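Local structure of X-PRO dipeptidase (Streptococcus pyogenes M1 GAS, 3O5V) at residues Y11-P25 against A94-N106. The protein probably cleaves dipeptides that end in proline as a manganese-dependent M24B peptidase, of which this chain is the N-terminal creatinase/prolidase domain. Residues are numbered along the deposited sequence; the frame is centred on the assembly and turned at random.
Sequences YLDQKGAELAIFSDP and AAKTIYAEFDHLN
Strands 19-22 and 97-100 run parallel, 4.6 Å apart at closest approach, with Ala20 paired to Tyr99. Tyr99 N donates to Leu19 O (2.8 Å) and Tyr99 O accepts from Ile21 N (2.7 Å), both bonds nearly straight. At the N-terminal ends of the strands, Glu18 N hydrogen-bonds Thr97 O, while the Glu18 side chain, bent at chi2 (79°), curls back so that its OE1 takes Thr97 N at 2.9 Å and, weakly, Lys96 N. Beyond the strands, the extended Glu101 side chain bridges to the backbone of 23-24: its OE1 accepts Ser23 N along the C-O axis and Asp24 N from above the carboxylate plane, while OE2 bonds Thr27. Asp24 CA sits 3.4 Å over the centre of the His104 ring, a CH-pi contact. Beside Ala20, the Tyr99 ring receives the edge of Tyr11 on one face (centroids 5.6 Å apart, planes at 72°), packing helix 3-14 against the sheet; Ala17 CB lies at the Tyr99 ring edge. On the face of the sheet opposite Ala20 and Tyr99, Ile21 CD1 packs against Ile98 CG2. Helix 3-14 ends in a Schellman motif at Gly16 and leads into strand 19-22, parallel neighbour of 97-100 in the mixed, helix-flanked sheet of the creatinase/prolidase N-terminal domain.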
loop_
_atom_site.group_PDB
_atom_site.type_symbol
_atom_site.label_atom_id
_atom_site.label_comp_id
_atom_site.label_asym_id
_atom_site.label_seq_id
_atom_site.Cartn_x
_atom_site.Cartn_y
_atom_site.Cartn_z
ATOM N N TYR A 11 -8.916 -11.542 5.075
ATOM C CA TYR A 11 -10.019 -10.610 4.794
ATOM C C TYR A 11 -10.261 -10.437 3.301
ATOM O O TYR A 11 -11.404 -10.553 2.835
ATOM C CB TYR A 11 -9.738 -9.251 5.432
ATOM C CG TYR A 11 -10.844 -8.238 5.204
ATOM C CD1 TYR A 11 -12.084 -8.373 5.832
ATOM C CD2 TYR A 11 -10.646 -7.147 4.357
ATOM C CE1 TYR A 11 -13.095 -7.435 5.641
ATOM C CE2 TYR A 11 -11.652 -6.206 4.156
ATOM C CZ TYR A 11 -12.873 -6.362 4.792
ATOM O OH TYR A 11 -13.869 -5.438 4.591
ATOM N N LEU A 12 -9.191 -10.156 2.555
ATOM C CA LEU A 12 -9.247 -10.061 1.102
ATOM C C LEU A 12 -9.822 -11.326 0.456
ATOM O O LEU A 12 -10.674 -11.241 -0.432
ATOM C CB LEU A 12 -7.853 -9.756 0.538
ATOM C CG LEU A 12 -7.249 -8.401 0.933
ATOM C CD1 LEU A 12 -5.785 -8.343 0.506
ATOM C CD2 LEU A 12 -8.048 -7.234 0.327
ATOM N N ASP A 13 -9.370 -12.494 0.914
ATOM C CA ASP A 13 -9.876 -13.760 0.387
ATOM C C ASP A 13 -11.358 -13.947 0.683
ATOM O O ASP A 13 -12.104 -14.371 -0.196
ATOM C CB ASP A 13 -9.060 -14.943 0.905
ATOM C CG ASP A 13 -7.724 -15.100 0.180
ATOM O OD1 ASP A 13 -7.507 -14.469 -0.881
ATOM O OD2 ASP A 13 -6.876 -15.869 0.682
ATOM N N GLN A 14 -11.776 -13.618 1.905
ATOM C CA GLN A 14 -13.192 -13.619 2.285
ATOM C C GLN A 14 -14.062 -12.643 1.468
ATOM O O GLN A 14 -15.256 -12.915 1.254
ATOM C CB GLN A 14 -13.335 -13.318 3.771
ATOM C CG GLN A 14 -12.896 -14.477 4.668
ATOM C CD GLN A 14 -12.732 -14.097 6.129
ATOM O OE1 GLN A 14 -12.576 -12.926 6.478
ATOM N NE2 GLN A 14 -12.745 -15.097 6.990
ATOM N N LYS A 15 -13.473 -11.527 1.018
ATOM C CA LYS A 15 -14.186 -10.530 0.198
ATOM C C LYS A 15 -13.995 -10.745 -1.298
ATOM O O LYS A 15 -14.507 -9.961 -2.119
ATOM C CB LYS A 15 -13.766 -9.096 0.571
ATOM C CG LYS A 15 -13.884 -8.756 2.055
ATOM C CD LYS A 15 -15.306 -8.960 2.593
ATOM C CE LYS A 15 -16.137 -7.700 2.486
ATOM N NZ LYS A 15 -17.467 -7.875 3.149
ATOM N N GLY A 16 -13.261 -11.796 -1.659
ATOM C CA GLY A 16 -12.920 -12.067 -3.055
ATOM C C GLY A 16 -12.189 -10.915 -3.716
ATOM O O GLY A 16 -12.425 -10.616 -4.886
ATOM N N ALA A 17 -11.305 -10.260 -2.965
ATOM C CA ALA A 17 -10.485 -9.170 -3.497
ATOM C C ALA A 17 -9.036 -9.624 -3.567
ATOM O O ALA A 17 -8.643 -10.556 -2.866
ATOM C CB ALA A 17 -10.614 -7.946 -2.618
ATOM N N GLU A 18 -8.233 -8.965 -4.394
ATOM C CA GLU A 18 -6.860 -9.424 -4.600
ATOM C C GLU A 18 -5.791 -8.493 -3.988
ATOM O O GLU A 18 -4.608 -8.843 -3.959
ATOM C CB GLU A 18 -6.583 -9.635 -6.100
ATOM C CG GLU A 18 -7.491 -10.676 -6.790
ATOM C CD GLU A 18 -8.880 -10.141 -7.150
ATOM O OE1 GLU A 18 -9.030 -8.910 -7.354
ATOM O OE2 GLU A 18 -9.827 -10.962 -7.235
ATOM N N LEU A 19 -6.202 -7.311 -3.527
ATOM C CA LEU A 19 -5.233 -6.263 -3.161
ATOM C C LEU A 19 -5.810 -5.270 -2.158
ATOM O O LEU A 19 -6.920 -4.773 -2.347
ATOM C CB LEU A 19 -4.837 -5.478 -4.417
ATOM C CG LEU A 19 -3.425 -4.921 -4.681
ATOM C CD1 LEU A 19 -3.431 -3.585 -5.454
ATOM C CD2 LEU A 19 -2.484 -4.847 -3.479
ATOM N N ALA A 20 -5.057 -4.975 -1.101
ATOM C CA ALA A 20 -5.369 -3.845 -0.221
ATOM C C ALA A 20 -4.246 -2.825 -0.359
ATOM O O ALA A 20 -3.063 -3.201 -0.392
ATOM C CB ALA A 20 -5.503 -4.296 1.231
ATOM N N ILE A 21 -4.607 -1.548 -0.452
ATOM C CA ILE A 21 -3.616 -0.477 -0.547
ATOM C C ILE A 21 -3.754 0.445 0.642
ATOM O O ILE A 21 -4.747 1.174 0.759
ATOM C CB ILE A 21 -3.733 0.355 -1.875
ATOM C CG1 ILE A 21 -3.765 -0.566 -3.100
ATOM C CG2 ILE A 21 -2.620 1.398 -1.953
ATOM C CD1 ILE A 21 -3.809 0.177 -4.451
ATOM N N PHE A 22 -2.781 0.404 1.547
ATOM C CA PHE A 22 -2.828 1.303 2.697
ATOM C C PHE A 22 -2.064 2.589 2.406
ATOM O O PHE A 22 -1.040 2.545 1.725
ATOM C CB PHE A 22 -2.307 0.597 3.949
ATOM C CG PHE A 22 -3.116 -0.617 4.324
ATOM C CD1 PHE A 22 -4.227 -0.501 5.159
ATOM C CD2 PHE A 22 -2.784 -1.874 3.816
ATOM C CE1 PHE A 22 -4.989 -1.634 5.504
ATOM C CE2 PHE A 22 -3.529 -3.012 4.152
ATOM C CZ PHE A 22 -4.643 -2.883 4.994
ATOM N N SER A 23 -2.582 3.729 2.880
ATOM C CA SER A 23 -1.921 5.028 2.647
ATOM C C SER A 23 -1.688 5.841 3.928
ATOM O O SER A 23 -0.836 6.739 3.945
ATOM C CB SER A 23 -2.695 5.870 1.620
ATOM O OG SER A 23 -4.042 6.019 2.045
ATOM N N ASP A 24 -2.458 5.555 4.986
ATOM C CA ASP A 24 -2.429 6.367 6.193
ATOM C C ASP A 24 -1.181 5.954 6.961
ATOM O O ASP A 24 -1.043 4.762 7.294
ATOM C CB ASP A 24 -3.703 6.098 7.025
ATOM C CG ASP A 24 -3.854 7.030 8.238
ATOM O OD1 ASP A 24 -2.852 7.473 8.843
ATOM O OD2 ASP A 24 -5.017 7.301 8.600
ATOM N N PRO A 25 -0.267 6.912 7.242
ATOM C CA PRO A 25 0.934 6.567 8.028
ATOM C C PRO A 25 0.621 5.854 9.353
ATOM O O PRO A 25 1.398 4.989 9.801
ATOM C CB PRO A 25 1.555 7.931 8.316
ATOM C CG PRO A 25 1.168 8.766 7.127
ATOM C CD PRO A 25 -0.236 8.315 6.789
ATOM N N ALA A 94 -3.008 -6.206 -11.897
ATOM C CA ALA A 94 -4.203 -6.760 -12.550
ATOM C C ALA A 94 -5.390 -7.076 -11.634
ATOM O O ALA A 94 -6.398 -7.616 -12.105
ATOM C CB ALA A 94 -3.822 -8.007 -13.395
ATOM N N ALA A 95 -5.292 -6.734 -10.346
ATOM C CA ALA A 95 -6.388 -6.973 -9.398
ATOM C C ALA A 95 -7.731 -6.453 -9.918
ATOM O O ALA A 95 -7.826 -5.325 -10.404
ATOM C CB ALA A 95 -6.074 -6.355 -8.031
ATOM N N LYS A 96 -8.758 -7.289 -9.823
ATOM C CA LYS A 96 -10.105 -6.906 -10.252
ATOM C C LYS A 96 -10.837 -6.129 -9.173
ATOM O O LYS A 96 -11.663 -5.257 -9.466
ATOM C CB LYS A 96 -10.900 -8.143 -10.691
ATOM C CG LYS A 96 -10.569 -8.553 -12.132
ATOM C CD LYS A 96 -10.980 -9.982 -12.472
ATOM C CE LYS A 96 -10.891 -10.197 -13.989
ATOM N NZ LYS A 96 -10.264 -11.504 -14.360
ATOM N N THR A 97 -10.530 -6.454 -7.919
ATOM C CA THR A 97 -11.164 -5.817 -6.782
ATOM C C THR A 97 -10.064 -5.367 -5.830
ATOM O O THR A 97 -9.221 -6.173 -5.436
ATOM C CB THR A 97 -12.115 -6.784 -6.050
ATOM O OG1 THR A 97 -13.030 -7.373 -6.990
ATOM C CG2 THR A 97 -12.897 -6.046 -4.998
ATOM N N ILE A 98 -10.078 -4.075 -5.501
ATOM C CA ILE A 98 -9.062 -3.445 -4.652
ATOM C C ILE A 98 -9.717 -2.783 -3.439
ATOM O O ILE A 98 -10.786 -2.177 -3.546
ATOM C CB ILE A 98 -8.218 -2.426 -5.456
ATOM C CG1 ILE A 98 -7.531 -3.130 -6.624
ATOM C CG2 ILE A 98 -7.170 -1.719 -4.584
ATOM C CD1 ILE A 98 -6.995 -2.180 -7.651
ATOM N N TYR A 99 -9.094 -2.935 -2.275
ATOM C CA TYR A 99 -9.493 -2.182 -1.099
ATOM C C TYR A 99 -8.509 -1.047 -0.795
ATOM O O TYR A 99 -7.300 -1.243 -0.890
ATOM C CB TYR A 99 -9.629 -3.121 0.093
ATOM C CG TYR A 99 -10.976 -3.804 0.130
ATOM C CD1 TYR A 99 -11.967 -3.366 1.008
ATOM C CD2 TYR A 99 -11.267 -4.869 -0.723
ATOM C CE1 TYR A 99 -13.211 -3.974 1.047
ATOM C CE2 TYR A 99 -12.524 -5.490 -0.696
ATOM C CZ TYR A 99 -13.483 -5.033 0.191
ATOM O OH TYR A 99 -14.722 -5.629 0.230
ATOM N N ALA A 100 -9.026 0.135 -0.447
ATOM C CA ALA A 100 -8.175 1.266 -0.043
ATOM C C ALA A 100 -8.830 2.089 1.070
ATOM O O ALA A 100 -10.025 1.954 1.313
ATOM C CB ALA A 100 -7.819 2.153 -1.260
ATOM N N GLU A 101 -8.043 2.918 1.758
ATOM C CA GLU A 101 -8.526 3.663 2.928
ATOM C C GLU A 101 -9.143 4.985 2.498
ATOM O O GLU A 101 -8.449 6.014 2.425
ATOM C CB GLU A 101 -7.387 3.946 3.922
ATOM C CG GLU A 101 -6.719 2.716 4.462
ATOM C CD GLU A 101 -5.645 3.065 5.470
ATOM O OE1 GLU A 101 -4.479 3.270 5.061
ATOM O OE2 GLU A 101 -5.974 3.144 6.672
ATOM N N PHE A 102 -10.452 4.955 2.246
ATOM C CA PHE A 102 -11.170 6.125 1.718
ATOM C C PHE A 102 -11.184 7.307 2.702
ATOM O O PHE A 102 -11.342 8.458 2.273
ATOM C CB PHE A 102 -12.607 5.753 1.320
ATOM C CG PHE A 102 -12.737 4.977 0.016
ATOM C CD1 PHE A 102 -11.622 4.533 -0.706
ATOM C CD2 PHE A 102 -14.014 4.675 -0.480
ATOM C CE1 PHE A 102 -11.780 3.820 -1.907
ATOM C CE2 PHE A 102 -14.185 3.963 -1.664
ATOM C CZ PHE A 102 -13.064 3.532 -2.383
ATOM N N ASP A 103 -11.004 7.037 4.002
ATOM C CA ASP A 103 -10.901 8.131 4.992
ATOM C C ASP A 103 -9.572 8.880 5.031
ATOM O O ASP A 103 -9.458 9.907 5.707
ATOM C CB ASP A 103 -11.248 7.672 6.409
ATOM C CG ASP A 103 -12.707 7.894 6.747
ATOM O OD1 ASP A 103 -13.329 8.828 6.189
ATOM O OD2 ASP A 103 -13.228 7.123 7.571
ATOM N N HIS A 104 -8.566 8.365 4.328
ATOM C CA HIS A 104 -7.260 9.010 4.320
ATOM C C HIS A 104 -6.810 9.416 2.912
ATOM O O HIS A 104 -6.272 10.500 2.698
ATOM C CB HIS A 104 -6.195 8.121 4.985
ATOM C CG HIS A 104 -4.811 8.623 4.750
ATOM N ND1 HIS A 104 -4.201 9.545 5.578
ATOM C CD2 HIS A 104 -3.959 8.413 3.723
ATOM C CE1 HIS A 104 -3.010 9.844 5.090
ATOM N NE2 HIS A 104 -2.837 9.165 3.969
ATOM N N LEU A 105 -7.027 8.524 1.956
ATOM C CA LEU A 105 -6.579 8.731 0.591
ATOM C C LEU A 105 -7.257 9.973 -0.011
ATOM O O LEU A 105 -8.488 10.030 -0.066
ATOM C CB LEU A 105 -6.964 7.486 -0.207
ATOM C CG LEU A 105 -6.357 7.180 -1.565
ATOM C CD1 LEU A 105 -4.866 6.928 -1.444
ATOM C CD2 LEU A 105 -7.074 5.943 -2.088
ATOM N N ASN A 106 -6.472 10.950 -0.459
ATOM C CA ASN A 106 -7.061 12.119 -1.112
ATOM C C ASN A 106 -7.446 11.799 -2.567
ATOM O O ASN A 106 -7.051 10.759 -3.112
ATOM C CB ASN A 106 -6.202 13.399 -0.928
ATOM C CG ASN A 106 -4.871 13.375 -1.704
ATOM O OD1 ASN A 106 -3.808 13.750 -1.177
ATOM N ND2 ASN A 106 -4.930 12.994 -2.952
HETATM O O HOH W 1 -15.535 -7.088 -2.318
HETATM O O HOH W 2 -12.185 -9.853 -7.440
HETATM O O HOH W 3 -5.478 4.000 0.765
#